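Local coordinates for phycocyanobilin lyase subunit alpha (Nostoc sp. PCC 7120, PDB 5N3U), which associates with the beta subunit CpcF to form a lyase that is probably required for attaching the bilin chromophore to the CpcA gene product, at residues A[95-100]-A[107-112]; A[226-231]-A[269-274]; A[166-171]-A[193-198]; A[24-29]-A[35-40]. All coordinates share one frame; numbering follows the deposited sequence.

Along the chain the order is contact 4, contact 1, contact 3, contact 2. All four lie in an all-helical protein built largely of HEAT-like repeats, and each brings together segments on two different helices. Contacts 4 and 1 join neighbouring helices, 19-25 with 31-43 and 90-96 with 102-115. Contacts 3 and 2 join helices further apart in sequence, 164-167 with 193-203 and 227-232 with 263-273. The centres of contacts 4 and 2 lie about 41 Å apart, on opposite sides of the chain's centre. The centres of contacts 1 and 3 are about 24 Å apart. Segments of contacts 4 and 2 also reach the CpcF chain, so the partner subunit meets both regions.

Contact 1 (A[95-100]-A[107-112]); sequences NCLECP and AAAQSL
Ala-108 meets Cys-96 and Leu-97 where helix 90-96 packs against helix 102-115 in a HEAT-repeat region of the chain. The Ala-108 methyl comes within 3.6 Å of Cys-96, CB to CB. This is the shortest approach of the contact, and two small groups allow it. The same methyl also touches Leu-97, with CD2 4.0 Å from Ala-108 CB. Next comes Ala-109. Here Leu-97 CD2 lies 3.8 Å from the backbone atom Ala-109 N and also touches the methyl, so one leucine branch rests on backbone and side chain together. Ser-111 turns to another neighbour, and its OG is hydrogen-bonded to Ala-78 O. Leu-112 closes the row. It and Leu-97 reach toward each other, tip to tip. The two leucine branches divide the work: CD2 takes the alanines, while CD1, anti to CA (chi2 174°), extends to Leu-112. Beyond the two segments, Ala-123 and Leu-124 of helix 121-126 also touch Leu-97. An alanine in place of Leu-97 would remove both branches and would probably open a gap between the two helices, leaving Leu-112 CD1 without its partner from this segment. A type I beta turn from Cys-96 to Cys-99 includes both contact residues of segment 95-100; Cys-99 N bonds to Cys-96 O at 3.0 Å. Where the two leucines meet, Leu-97 CD1 and Leu-112 CD1 are 3.8 Å apart.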
# COMPACT_ATOMS: atom_id res chain seq x y z
N ASN A 95 10.68 -8.97 31.83
CA ASN A 95 11.92 -9.70 31.75
C ASN A 95 12.79 -9.32 30.56
O ASN A 95 14.00 -9.28 30.63
CB ASN A 95 11.63 -11.20 31.57
CG ASN A 95 11.19 -11.89 32.83
OD1 ASN A 95 11.34 -11.36 33.93
ND2 ASN A 95 10.62 -13.07 32.67
N CYS A 96 12.15 -9.04 29.45
CA CYS A 96 12.84 -8.66 28.22
C CYS A 96 13.59 -7.31 28.35
O CYS A 96 14.50 -7.02 27.58
CB CYS A 96 11.81 -8.50 27.11
SG CYS A 96 11.27 -10.11 26.46
N LEU A 97 13.17 -6.47 29.29
CA LEU A 97 13.88 -5.25 29.62
C LEU A 97 15.28 -5.48 30.15
O LEU A 97 16.09 -4.53 30.17
CB LEU A 97 13.09 -4.32 30.54
CG LEU A 97 11.75 -3.86 30.06
CD1 LEU A 97 11.09 -3.07 31.21
CD2 LEU A 97 11.92 -2.95 28.81
N GLU A 98 15.65 -6.69 30.50
CA GLU A 98 17.04 -6.98 30.86
C GLU A 98 17.69 -7.87 29.83
O GLU A 98 18.84 -8.30 30.04
CB GLU A 98 17.15 -7.68 32.25
CG GLU A 98 16.92 -6.73 33.45
CD GLU A 98 17.90 -5.53 33.57
OE1 GLU A 98 19.12 -5.76 33.83
OE2 GLU A 98 17.45 -4.33 33.40
N CYS A 99 17.07 -8.06 28.67
CA CYS A 99 17.67 -8.86 27.62
C CYS A 99 18.92 -8.14 27.11
O CYS A 99 18.90 -6.91 26.90
CB CYS A 99 16.71 -9.01 26.42
SG CYS A 99 17.38 -10.19 25.14
N PRO A 100 20.00 -8.91 26.82
CA PRO A 100 21.14 -8.25 26.28
C PRO A 100 20.97 -7.64 24.92
O PRO A 100 21.71 -6.71 24.62
CB PRO A 100 22.24 -9.36 26.18
CG PRO A 100 21.78 -10.43 27.02
CD PRO A 100 20.28 -10.35 27.11
N ALA A 107 11.69 -3.25 21.83
CA ALA A 107 10.41 -3.81 21.52
C ALA A 107 9.55 -4.00 22.75
O ALA A 107 8.38 -3.68 22.72
CB ALA A 107 10.59 -5.17 20.83
N ALA A 108 10.17 -4.43 23.84
CA ALA A 108 9.45 -4.64 25.10
C ALA A 108 8.97 -3.36 25.71
O ALA A 108 7.83 -3.23 26.15
CB ALA A 108 10.31 -5.38 26.13
N ALA A 109 9.82 -2.38 25.73
CA ALA A 109 9.41 -1.07 26.22
C ALA A 109 8.30 -0.47 25.39
O ALA A 109 7.39 0.12 25.97
CB ALA A 109 10.61 -0.15 26.26
N GLN A 110 8.35 -0.62 24.07
CA GLN A 110 7.25 -0.10 23.24
C GLN A 110 5.94 -0.84 23.55
O GLN A 110 4.86 -0.21 23.71
CB GLN A 110 7.56 -0.27 21.75
CG GLN A 110 8.65 0.65 21.27
CD GLN A 110 9.23 0.22 19.89
OE1 GLN A 110 9.06 -0.92 19.41
NE2 GLN A 110 10.00 1.13 19.29
N SER A 111 6.03 -2.16 23.71
CA SER A 111 4.81 -2.90 24.04
C SER A 111 4.28 -2.60 25.44
O SER A 111 3.11 -2.49 25.62
CB SER A 111 5.12 -4.39 23.85
OG SER A 111 5.27 -4.58 22.46
N LEU A 112 5.15 -2.40 26.41
CA LEU A 112 4.74 -1.99 27.74
C LEU A 112 4.11 -0.62 27.71
O LEU A 112 3.16 -0.37 28.45
CB LEU A 112 5.90 -2.05 28.70
CG LEU A 112 6.30 -3.48 29.00
CD1 LEU A 112 7.65 -3.57 29.65
CD2 LEU A 112 5.30 -4.18 29.94

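Contact 2 (A[226-231]-A[269-274]); sequences AAEAIA and MNLMDS
The short helical segments 227-231 and 269-273 run almost parallel, 4° apart, with axes 10.3 Å from each other. This is consistent with the layered helices of a HEAT-like alpha-solenoid, in which helix 237-250 packs against both segments. One residue, Leu-271, makes all the close contacts from its segment. Its CG stands anti to the carbonyl carbon (chi1 -67°), and the two methyls then spread along the facing helix. CD1 lies 3.7 Å from Ala-227 CB. CD2 lies 3.9 Å from Ala-231 CB, one helical turn further on. The leucine thus sits across a turn whose two alanine methyls both face it. Small residues there leave room for the branched side chain.

Glu-228 flanks the leucine and crosses it at about a right angle. Its chain bends at chi2, and OE2 comes 3.8 Å from Leu-271 CD1. That approach is plain van der Waals contact. The charge of Glu-228 is paired instead with Arg-267, whose NE forms a salt bridge to OE2. Another acidic residue faces the partner subunit: Asp-273 OD2 forms a salt bridge with Arg-193 of the beta subunit, and OD1 accepts a bond from Tyr-155 of that subunit. At the end of the segment, Ser-274 OG donates to Leu-271 O at 2.7 Å, tilted 23° from the carbonyl plane.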
# COMPACT_ATOMS: atom_id res chain seq x y z
N ALA A 226 -3.40 22.30 21.20
CA ALA A 226 -2.68 22.05 19.95
C ALA A 226 -3.58 21.79 18.72
O ALA A 226 -3.07 21.54 17.62
CB ALA A 226 -1.76 20.84 20.15
N ALA A 227 -4.88 21.79 18.89
CA ALA A 227 -5.80 21.37 17.76
C ALA A 227 -5.54 22.02 16.40
O ALA A 227 -5.36 21.33 15.41
CB ALA A 227 -7.21 21.56 18.18
N GLU A 228 -5.47 23.36 16.33
CA GLU A 228 -5.26 23.99 15.02
C GLU A 228 -3.86 23.82 14.52
O GLU A 228 -3.62 23.73 13.31
CB GLU A 228 -5.67 25.51 15.01
CG GLU A 228 -7.17 25.69 15.22
CD GLU A 228 -7.63 25.41 16.66
OE1 GLU A 228 -6.82 25.52 17.63
OE2 GLU A 228 -8.81 25.08 16.88
N ALA A 229 -2.88 23.76 15.43
CA ALA A 229 -1.57 23.47 15.00
C ALA A 229 -1.53 22.02 14.40
O ALA A 229 -0.84 21.79 13.46
CB ALA A 229 -0.58 23.56 16.13
N ILE A 230 -2.26 21.09 14.99
CA ILE A 230 -2.27 19.70 14.45
C ILE A 230 -2.86 19.74 13.04
O ILE A 230 -2.26 19.26 12.07
CB ILE A 230 -3.09 18.81 15.36
CG1 ILE A 230 -2.26 18.54 16.60
CG2 ILE A 230 -3.55 17.49 14.67
CD1 ILE A 230 -3.11 18.06 17.76
N ALA A 231 -4.00 20.38 12.92
CA ALA A 231 -4.73 20.41 11.64
C ALA A 231 -3.96 21.08 10.54
O ALA A 231 -4.06 20.69 9.38
CB ALA A 231 -6.15 20.96 11.83
N MET A 269 -13.97 17.99 16.19
CA MET A 269 -14.65 17.22 15.13
C MET A 269 -14.69 17.97 13.84
O MET A 269 -14.49 17.39 12.79
CB MET A 269 -16.02 16.77 15.55
CG MET A 269 -15.95 15.69 16.54
SD MET A 269 -17.37 14.77 17.09
CE MET A 269 -18.18 16.01 18.12
N ASN A 270 -14.88 19.28 13.91
CA ASN A 270 -14.91 20.09 12.74
C ASN A 270 -13.57 20.12 12.06
O ASN A 270 -13.46 20.20 10.80
CB ASN A 270 -15.35 21.55 13.06
CG ASN A 270 -16.85 21.65 13.48
OD1 ASN A 270 -17.66 20.82 13.16
ND2 ASN A 270 -17.19 22.71 14.19
N LEU A 271 -12.50 20.09 12.86
CA LEU A 271 -11.18 20.03 12.25
C LEU A 271 -10.98 18.60 11.58
O LEU A 271 -10.42 18.50 10.53
CB LEU A 271 -10.10 20.27 13.27
CG LEU A 271 -10.08 21.69 13.83
CD1 LEU A 271 -9.23 21.73 15.10
CD2 LEU A 271 -9.59 22.65 12.77
N MET A 272 -11.45 17.59 12.25
CA MET A 272 -11.26 16.21 11.76
C MET A 272 -11.98 16.07 10.42
O MET A 272 -11.38 15.67 9.41
CB MET A 272 -11.79 15.20 12.77
CG MET A 272 -10.96 15.12 14.06
SD MET A 272 -11.59 14.07 15.30
CE MET A 272 -11.15 12.49 14.58
N ASP A 273 -13.23 16.59 10.39
CA ASP A 273 -14.04 16.64 9.14
C ASP A 273 -13.27 17.23 7.99
O ASP A 273 -13.41 16.75 6.85
CB ASP A 273 -15.40 17.34 9.30
CG ASP A 273 -16.38 16.57 10.19
OD1 ASP A 273 -16.08 15.56 10.89
OD2 ASP A 273 -17.59 16.95 10.18
N SER A 274 -12.47 18.27 8.21
CA SER A 274 -11.79 18.91 7.12
C SER A 274 -10.56 18.14 6.59
O SER A 274 -10.01 18.52 5.64
CB SER A 274 -11.33 20.32 7.54
OG SER A 274 -10.32 20.29 8.56

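Contact 3 (A[166-171]-A[193-198]); sequences LIQPFL and PVYGEL
This is a surface contact between Leu-171, Gln-168, Tyr-195 and Leu-198, in a HEAT-repeat region of the solenoid. It joins the chain around the end of helix 164-167 to the start of helix 193-203. The backbones stay well apart, and even the nearest CA atoms, those of Leu-171 and Tyr-195, are 9.5 Å from each other. Long side chains bridge the gap. Leu-171 is the main one, and its two methyls have different partners. CD1 approaches the Tyr-195 ring obliquely and lies 3.6 Å from CE1. Leu-171 CD2 lies 4.0 Å from Leu-198 CD1. The leucine and the tyrosine cross at about a right angle.

Tyr-195 is held from its own helix as well. Val-194 CG1 sits over the centre of one ring face, 3.8 Å above the plane, and Met-186 and Thr-190 of helix 176-190 also touch the side chain. The polar part lies at the outer end. Gln-168 has CG anti to the backbone N (chi1 -173°) and runs extended beyond it, which carries the amide out to the tyrosine hydroxyl. The amide and ring planes stand 82° apart. The two groups are joined by water rather than directly. The water accepts a weak bond from Gln-168 NE2. It lies in the plane of the tyrosine ring, at its edge, 2.7 Å from Tyr-195 OH.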
# COMPACT_ATOMS: atom_id res chain seq x y z
N LEU A 166 13.80 11.72 37.34
CA LEU A 166 14.70 10.99 36.45
C LEU A 166 14.43 11.30 34.98
O LEU A 166 15.33 11.32 34.17
CB LEU A 166 14.55 9.51 36.67
CG LEU A 166 14.65 9.00 38.09
CD1 LEU A 166 14.43 7.48 38.04
CD2 LEU A 166 15.99 9.30 38.74
N ILE A 167 13.19 11.64 34.68
CA ILE A 167 12.76 11.94 33.37
C ILE A 167 13.10 13.35 32.96
O ILE A 167 13.59 13.58 31.84
CB ILE A 167 11.23 11.71 33.23
CG1 ILE A 167 10.93 10.23 33.36
CG2 ILE A 167 10.74 12.25 31.90
CD1 ILE A 167 9.47 9.96 33.51
N GLN A 168 12.86 14.31 33.85
CA GLN A 168 13.02 15.73 33.52
C GLN A 168 14.35 16.14 32.89
O GLN A 168 14.34 16.81 31.90
CB GLN A 168 12.79 16.56 34.79
CG GLN A 168 12.77 18.04 34.49
CD GLN A 168 12.05 18.86 35.62
OE1 GLN A 168 11.55 18.30 36.60
NE2 GLN A 168 11.89 20.15 35.40
N PRO A 169 15.50 15.59 33.35
CA PRO A 169 16.77 15.85 32.72
C PRO A 169 16.88 15.48 31.23
O PRO A 169 17.60 16.11 30.42
CB PRO A 169 17.72 15.03 33.57
CG PRO A 169 17.09 15.00 34.87
CD PRO A 169 15.66 14.80 34.55
N PHE A 170 16.11 14.47 30.80
CA PHE A 170 16.13 14.08 29.40
C PHE A 170 15.54 15.09 28.49
O PHE A 170 15.72 15.01 27.26
CB PHE A 170 15.46 12.68 29.19
CG PHE A 170 16.33 11.54 29.72
CD1 PHE A 170 16.34 11.25 31.06
CD2 PHE A 170 17.19 10.87 28.88
CE1 PHE A 170 17.15 10.23 31.55
CE2 PHE A 170 18.02 9.84 29.36
CZ PHE A 170 17.98 9.52 30.68
N LEU A 171 14.88 16.12 29.03
CA LEU A 171 14.49 17.17 28.12
C LEU A 171 15.69 17.86 27.46
O LEU A 171 15.47 18.56 26.45
CB LEU A 171 13.65 18.25 28.83
CG LEU A 171 12.27 17.84 29.33
CD1 LEU A 171 11.82 18.74 30.49
CD2 LEU A 171 11.23 17.85 28.19
N PRO A 193 1.23 22.65 30.80
CA PRO A 193 1.21 23.06 29.42
C PRO A 193 2.49 23.32 28.80
O PRO A 193 2.61 23.09 27.58
CB PRO A 193 0.45 24.42 29.47
CG PRO A 193 -0.57 24.13 30.51
CD PRO A 193 0.20 23.40 31.58
N VAL A 194 3.46 23.86 29.54
CA VAL A 194 4.77 24.10 28.91
C VAL A 194 5.36 22.85 28.16
O VAL A 194 5.98 22.99 27.10
CB VAL A 194 5.81 24.60 29.94
CG1 VAL A 194 6.14 23.51 30.95
CG2 VAL A 194 7.05 25.13 29.29
N TYR A 195 5.07 21.68 28.66
CA TYR A 195 5.59 20.43 28.03
C TYR A 195 4.78 20.11 26.78
O TYR A 195 5.34 19.71 25.77
CB TYR A 195 5.57 19.30 29.05
CG TYR A 195 6.49 19.57 30.18
CD1 TYR A 195 7.80 19.96 29.97
CD2 TYR A 195 6.02 19.53 31.48
CE1 TYR A 195 8.64 20.26 31.04
CE2 TYR A 195 6.86 19.83 32.53
CZ TYR A 195 8.12 20.25 32.30
OH TYR A 195 8.87 20.54 33.42
N GLY A 196 3.47 20.34 26.80
CA GLY A 196 2.71 20.25 25.57
C GLY A 196 3.14 21.15 24.51
O GLY A 196 3.09 20.82 23.34
N GLU A 197 3.51 22.38 24.90
CA GLU A 197 3.99 23.34 23.92
C GLU A 197 5.26 22.96 23.26
O GLU A 197 5.53 23.29 22.09
CB GLU A 197 4.15 24.74 24.57
CG GLU A 197 2.84 25.43 24.96
CD GLU A 197 1.98 25.67 23.76
OE1 GLU A 197 2.52 26.16 22.79
OE2 GLU A 197 0.79 25.32 23.79
N LEU A 198 6.14 22.28 23.95
CA LEU A 198 7.35 21.83 23.26
C LEU A 198 6.98 20.86 22.11
O LEU A 198 7.63 20.85 21.07
CB LEU A 198 8.21 21.03 24.20
CG LEU A 198 8.98 21.79 25.22
CD1 LEU A 198 9.39 20.84 26.31
CD2 LEU A 198 10.18 22.44 24.51
O HOH W 1 11.18 21.76 32.87

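Contact 4 (A[24-29]-A[35-40]); sequences ANLQSS and YYAAWW
Tyr-36 O accepts the backbone bond from Trp-40 N at 2.8 Å, and this helical turn carries the two alanines that meet segment 24-29. The Ala-37 methyl faces that segment; Ala-38 lies beside it and is reached by Leu-26. The Ala-37 methyl points at Asn-25, and the two CB atoms are 3.9 Å apart. Asn-25 therefore touches its neighbour through its aliphatic stem and not through its amide.

Leu-26 does the rest. With chi1 at -70° its side chain leans beside its own backbone N, and its CD2 branch comes in over the start of Ala-38. There CD2 is 3.9 Å from the backbone atom Ala-38 N and 4.0 Å from Ala-38 CB. It also brushes the Ala-37 methyl at a longer distance. The contact joins helices 19-25 and 31-43, and segment 35-40 belongs to a PBS lyase HEAT-like repeat. Ala-54 and Leu-55 of helix 49-58 add to the apolar surroundings of Leu-26, and Leu-55 also touches Ala-38. Between the helices the chain turns sharply, with a type I beta turn from Asn-25 to Ser-28. Ser-28 N bonds back to Asn-25 O at 3.1 Å.

The aromatic residues of the second segment look elsewhere. Tyr-36 and Trp-39 pack on Ala-103 and Thr-104 of the beta subunit, and Tyr-36 OH is hydrogen-bonded to Asn-13. Within the segment, Trp-39 CE3 sits 4.0 Å above the plane of the Tyr-36 ring, offset toward its rim.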
# COMPACT_ATOMS: atom_id res chain seq x y z
N ALA A 24 0.59 -22.39 15.22
CA ALA A 24 1.45 -23.60 15.03
C ALA A 24 2.85 -23.32 14.49
O ALA A 24 3.90 -23.85 14.95
CB ALA A 24 0.75 -24.57 14.11
N ASN A 25 2.87 -22.47 13.47
CA ASN A 25 4.12 -22.10 12.86
C ASN A 25 5.11 -21.45 13.83
O ASN A 25 6.30 -21.46 13.57
CB ASN A 25 3.86 -21.17 11.68
CG ASN A 25 3.29 -21.90 10.44
OD1 ASN A 25 3.39 -23.10 10.30
ND2 ASN A 25 2.73 -21.15 9.54
N LEU A 26 4.66 -20.94 14.98
CA LEU A 26 5.67 -20.50 16.02
C LEU A 26 6.66 -21.56 16.48
O LEU A 26 7.76 -21.22 16.92
CB LEU A 26 4.99 -19.85 17.23
CG LEU A 26 4.38 -18.48 16.87
CD1 LEU A 26 3.55 -17.95 18.01
CD2 LEU A 26 5.52 -17.49 16.64
N GLN A 27 6.30 -22.83 16.27
CA GLN A 27 7.14 -23.98 16.67
C GLN A 27 7.64 -24.77 15.47
O GLN A 27 8.08 -25.89 15.60
CB GLN A 27 6.37 -24.94 17.59
CG GLN A 27 6.28 -24.56 19.06
CD GLN A 27 7.61 -24.22 19.71
OE1 GLN A 27 8.61 -24.93 19.56
NE2 GLN A 27 7.63 -23.15 20.46
N SER A 28 7.62 -24.17 14.29
CA SER A 28 8.19 -24.80 13.09
C SER A 28 9.72 -24.90 13.19
O SER A 28 10.39 -24.10 13.85
CB SER A 28 7.81 -23.93 11.88
OG SER A 28 8.59 -24.17 10.68
N SER A 29 10.30 -25.84 12.48
CA SER A 29 11.76 -25.97 12.36
C SER A 29 12.31 -24.89 11.43
O SER A 29 13.51 -24.66 11.42
CB SER A 29 12.14 -27.37 11.81
OG SER A 29 11.25 -27.74 10.75
N TYR A 35 9.39 -16.45 12.53
CA TYR A 35 9.55 -14.98 12.54
C TYR A 35 8.35 -14.33 11.86
O TYR A 35 7.80 -13.40 12.35
CB TYR A 35 10.88 -14.64 11.87
CG TYR A 35 11.26 -13.20 11.80
CD1 TYR A 35 11.95 -12.61 12.86
CD2 TYR A 35 10.97 -12.40 10.68
CE1 TYR A 35 12.31 -11.27 12.82
CE2 TYR A 35 11.38 -11.04 10.62
CZ TYR A 35 12.05 -10.51 11.67
OH TYR A 35 12.43 -9.20 11.72
N TYR A 36 7.97 -14.85 10.71
CA TYR A 36 6.89 -14.31 9.94
C TYR A 36 5.60 -14.47 10.70
O TYR A 36 4.79 -13.55 10.83
CB TYR A 36 6.85 -14.99 8.56
CG TYR A 36 5.76 -14.39 7.73
CD1 TYR A 36 4.50 -14.88 7.79
CD2 TYR A 36 6.01 -13.29 6.91
CE1 TYR A 36 3.48 -14.35 7.09
CE2 TYR A 36 5.00 -12.71 6.16
CZ TYR A 36 3.74 -13.28 6.26
OH TYR A 36 2.74 -12.77 5.59
N ALA A 37 5.42 -15.62 11.30
CA ALA A 37 4.17 -15.87 12.01
C ALA A 37 3.96 -14.98 13.20
O ALA A 37 2.88 -14.52 13.44
CB ALA A 37 4.13 -17.34 12.45
N ALA A 38 4.97 -14.74 14.00
CA ALA A 38 4.92 -13.75 15.04
C ALA A 38 4.59 -12.36 14.55
O ALA A 38 3.70 -11.73 15.14
CB ALA A 38 6.22 -13.69 15.79
N TRP A 39 5.20 -11.88 13.44
CA TRP A 39 4.75 -10.62 12.84
C TRP A 39 3.28 -10.66 12.43
O TRP A 39 2.51 -9.76 12.71
CB TRP A 39 5.68 -10.29 11.60
CG TRP A 39 5.17 -9.16 10.82
CD1 TRP A 39 5.45 -7.86 11.01
CD2 TRP A 39 4.32 -9.23 9.71
NE1 TRP A 39 4.74 -7.11 10.17
CE2 TRP A 39 4.04 -7.89 9.33
CE3 TRP A 39 3.72 -10.27 9.03
CZ2 TRP A 39 3.23 -7.56 8.26
CZ3 TRP A 39 2.88 -9.95 7.94
CH2 TRP A 39 2.63 -8.60 7.59
N TRP A 40 2.86 -11.77 11.79
CA TRP A 40 1.50 -11.88 11.31
C TRP A 40 0.48 -11.79 12.44
O TRP A 40 -0.58 -11.14 12.31
CB TRP A 40 1.34 -13.16 10.54
CG TRP A 40 0.09 -13.34 9.77
CD1 TRP A 40 -0.12 -13.12 8.44
CD2 TRP A 40 -1.12 -13.92 10.26
NE1 TRP A 40 -1.42 -13.45 8.09
CE2 TRP A 40 -2.06 -13.93 9.20
CE3 TRP A 40 -1.52 -14.38 11.51
CZ2 TRP A 40 -3.36 -14.43 9.35
CZ3 TRP A 40 -2.85 -14.86 11.67
CH2 TRP A 40 -3.74 -14.88 10.57